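Local structure of dephospho-CoA kinase (Mycobacterium paratuberculosis, 6N39) at residues F132-I137 with E200-F205. The protein probably catalyses the ATP-dependent phosphorylation of the 3'-hydroxyl of dephospho-CoA, the last step of coenzyme A biosynthesis. Residues are numbered along the deposited sequence; the frame is centred on the assembly and turned at random.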
loop_
_atom_site.group_PDB
_atom_site.type_symbol
_atom_site.label_atom_id
_atom_site.label_comp_id
_atom_site.label_asym_id
_atom_site.label_seq_id
_atom_site.Cartn_x
_atom_site.Cartn_y
_atom_site.Cartn_z
ATOM N N PHE A 132 -1.822 5.102 -2.829
ATOM C CA PHE A 132 -0.415 5.440 -2.604
ATOM C C PHE A 132 0.447 4.204 -2.382
ATOM O O PHE A 132 -0.008 3.207 -1.819
ATOM C CB PHE A 132 -0.252 6.368 -1.394
ATOM C CG PHE A 132 -0.914 7.706 -1.572
ATOM C CD1 PHE A 132 -0.220 8.769 -2.128
ATOM C CD2 PHE A 132 -2.225 7.885 -1.213
ATOM C CE1 PHE A 132 -0.829 9.986 -2.313
ATOM C CE2 PHE A 132 -2.849 9.107 -1.394
ATOM C CZ PHE A 132 -2.143 10.156 -1.942
ATOM N N PRO A 133 1.714 4.252 -2.811
ATOM C CA PRO A 133 2.659 3.169 -2.477
ATOM C C PRO A 133 3.026 3.115 -0.996
ATOM O O PRO A 133 3.577 2.100 -0.545
ATOM C CB PRO A 133 3.899 3.486 -3.336
ATOM C CG PRO A 133 3.717 4.878 -3.843
ATOM C CD PRO A 133 2.251 5.235 -3.768
ATOM N N LEU A 134 2.731 4.162 -0.231
ATOM C CA LEU A 134 3.102 4.243 1.174
ATOM C C LEU A 134 2.279 5.353 1.818
ATOM O O LEU A 134 2.151 6.433 1.249
ATOM C CB LEU A 134 4.591 4.545 1.319
ATOM C CG LEU A 134 5.219 4.474 2.702
ATOM C CD1 LEU A 134 5.407 3.022 3.108
ATOM C CD2 LEU A 134 6.553 5.206 2.671
ATOM N N VAL A 135 1.743 5.088 3.005
ATOM C CA VAL A 135 0.930 6.052 3.733
ATOM C C VAL A 135 1.509 6.218 5.137
ATOM O O VAL A 135 1.744 5.224 5.841
ATOM C CB VAL A 135 -0.552 5.619 3.789
ATOM C CG1 VAL A 135 -1.377 6.582 4.638
ATOM C CG2 VAL A 135 -1.164 5.549 2.365
ATOM N N VAL A 136 1.745 7.472 5.529
ATOM C CA VAL A 136 2.214 7.835 6.866
ATOM C C VAL A 136 1.083 8.545 7.596
ATOM O O VAL A 136 0.497 9.502 7.072
ATOM C CB VAL A 136 3.455 8.743 6.809
ATOM C CG1 VAL A 136 3.963 9.045 8.227
ATOM C CG2 VAL A 136 4.526 8.090 6.008
ATOM N N ILE A 137 0.766 8.089 8.797
ATOM C CA ILE A 137 -0.265 8.745 9.589
ATOM C C ILE A 137 0.324 9.079 10.946
ATOM O O ILE A 137 0.930 8.216 11.590
ATOM C CB ILE A 137 -1.527 7.876 9.717
ATOM C CG1 ILE A 137 -1.984 7.449 8.316
ATOM C CG2 ILE A 137 -2.615 8.648 10.438
ATOM C CD1 ILE A 137 -3.337 6.806 8.254
ATOM N N GLU A 200 15.826 5.322 7.114
ATOM C CA GLU A 200 15.776 3.867 7.197
ATOM C C GLU A 200 14.775 3.243 6.232
ATOM O O GLU A 200 14.888 2.048 5.935
ATOM C CB GLU A 200 15.438 3.435 8.629
ATOM C CG GLU A 200 16.607 3.637 9.585
ATOM C CD GLU A 200 16.192 3.539 11.056
ATOM O OE1 GLU A 200 15.114 2.973 11.341
ATOM O OE2 GLU A 200 16.944 4.045 11.919
ATOM N N ARG A 201 13.819 4.013 5.725
ATOM C CA ARG A 201 12.765 3.425 4.912
ATOM C C ARG A 201 12.526 4.203 3.618
ATOM O O ARG A 201 12.504 3.613 2.534
ATOM C CB ARG A 201 11.471 3.326 5.728
ATOM C CG ARG A 201 10.559 2.250 5.191
ATOM C CD ARG A 201 9.453 1.894 6.134
ATOM N NE ARG A 201 8.418 1.177 5.411
ATOM C CZ ARG A 201 7.312 0.718 5.972
ATOM N NH1 ARG A 201 7.111 0.893 7.278
ATOM N NH2 ARG A 201 6.426 0.066 5.235
ATOM N N ILE A 202 12.380 5.520 3.701
ATOM C CA ILE A 202 11.994 6.278 2.515
ATOM C C ILE A 202 13.154 6.397 1.536
ATOM O O ILE A 202 12.980 6.176 0.331
ATOM C CB ILE A 202 11.429 7.650 2.912
ATOM C CG1 ILE A 202 10.102 7.455 3.653
ATOM C CG2 ILE A 202 11.175 8.503 1.664
ATOM C CD1 ILE A 202 9.572 8.701 4.318
ATOM N N VAL A 203 14.356 6.747 2.026
ATOM C CA VAL A 203 15.506 6.862 1.127
ATOM C C VAL A 203 15.766 5.558 0.373
ATOM O O VAL A 203 15.850 5.590 -0.867
ATOM C CB VAL A 203 16.740 7.362 1.900
ATOM C CG1 VAL A 203 18.007 7.058 1.123
ATOM C CG2 VAL A 203 16.638 8.883 2.188
ATOM N N PRO A 204 15.914 4.401 1.031
ATOM C CA PRO A 204 16.137 3.170 0.254
ATOM C C PRO A 204 14.939 2.768 -0.603
ATOM O O PRO A 204 15.147 2.236 -1.693
ATOM C CB PRO A 204 16.465 2.118 1.331
ATOM C CG PRO A 204 15.891 2.669 2.606
ATOM C CD PRO A 204 15.986 4.159 2.489
ATOM N N PHE A 205 13.699 3.026 -0.169
ATOM C CA PHE A 205 12.533 2.757 -1.009
ATOM C C PHE A 205 12.636 3.511 -2.334
ATOM O O PHE A 205 12.530 2.917 -3.418
ATOM C CB PHE A 205 11.256 3.141 -0.247
ATOM C CG PHE A 205 9.953 2.611 -0.849
ATOM C CD1 PHE A 205 9.938 1.823 -1.997
ATOM C CD2 PHE A 205 8.734 2.908 -0.236
ATOM C CE1 PHE A 205 8.725 1.339 -2.530
ATOM C CE2 PHE A 205 7.525 2.446 -0.757
ATOM C CZ PHE A 205 7.519 1.644 -1.905
#
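L134 reaches across to three residues of helix 187-210, R201, I202 and F205, each met by a different part of its side chain. With CG anti to the backbone N (chi1 -171°), the branch point extends toward the helix. CD1 meets the guanidinium of R201, 3.8 Å from NH2, the two side chains crossing obliquely; CD2 meets I202, 4.3 Å from CG1. R201 runs extended from CG to NE; its NH2 forms a salt bridge with D334, which L134 also touches, and the methyl packs beside this ion pair. Closer to the backbone, L134 CB sits at the edge of the F205 ring, 4.2 Å from CE2. The carbonyl O of P133 lies in the plane of that ring, 4.0 Å from CE2, an edge approach in which the slightly positive C-H rim probably faces the oxygen. P133 CB adds an apolar touch 4.3 Å from F205 CZ. The contact brings helix 187-210 against P133 and L134, which lead into strand 135-139 in the parallel sheet of the kinase's P-loop fold, where strands 10-16 and 179-182 flank it: I202 also touches I12, and R201 touches I179.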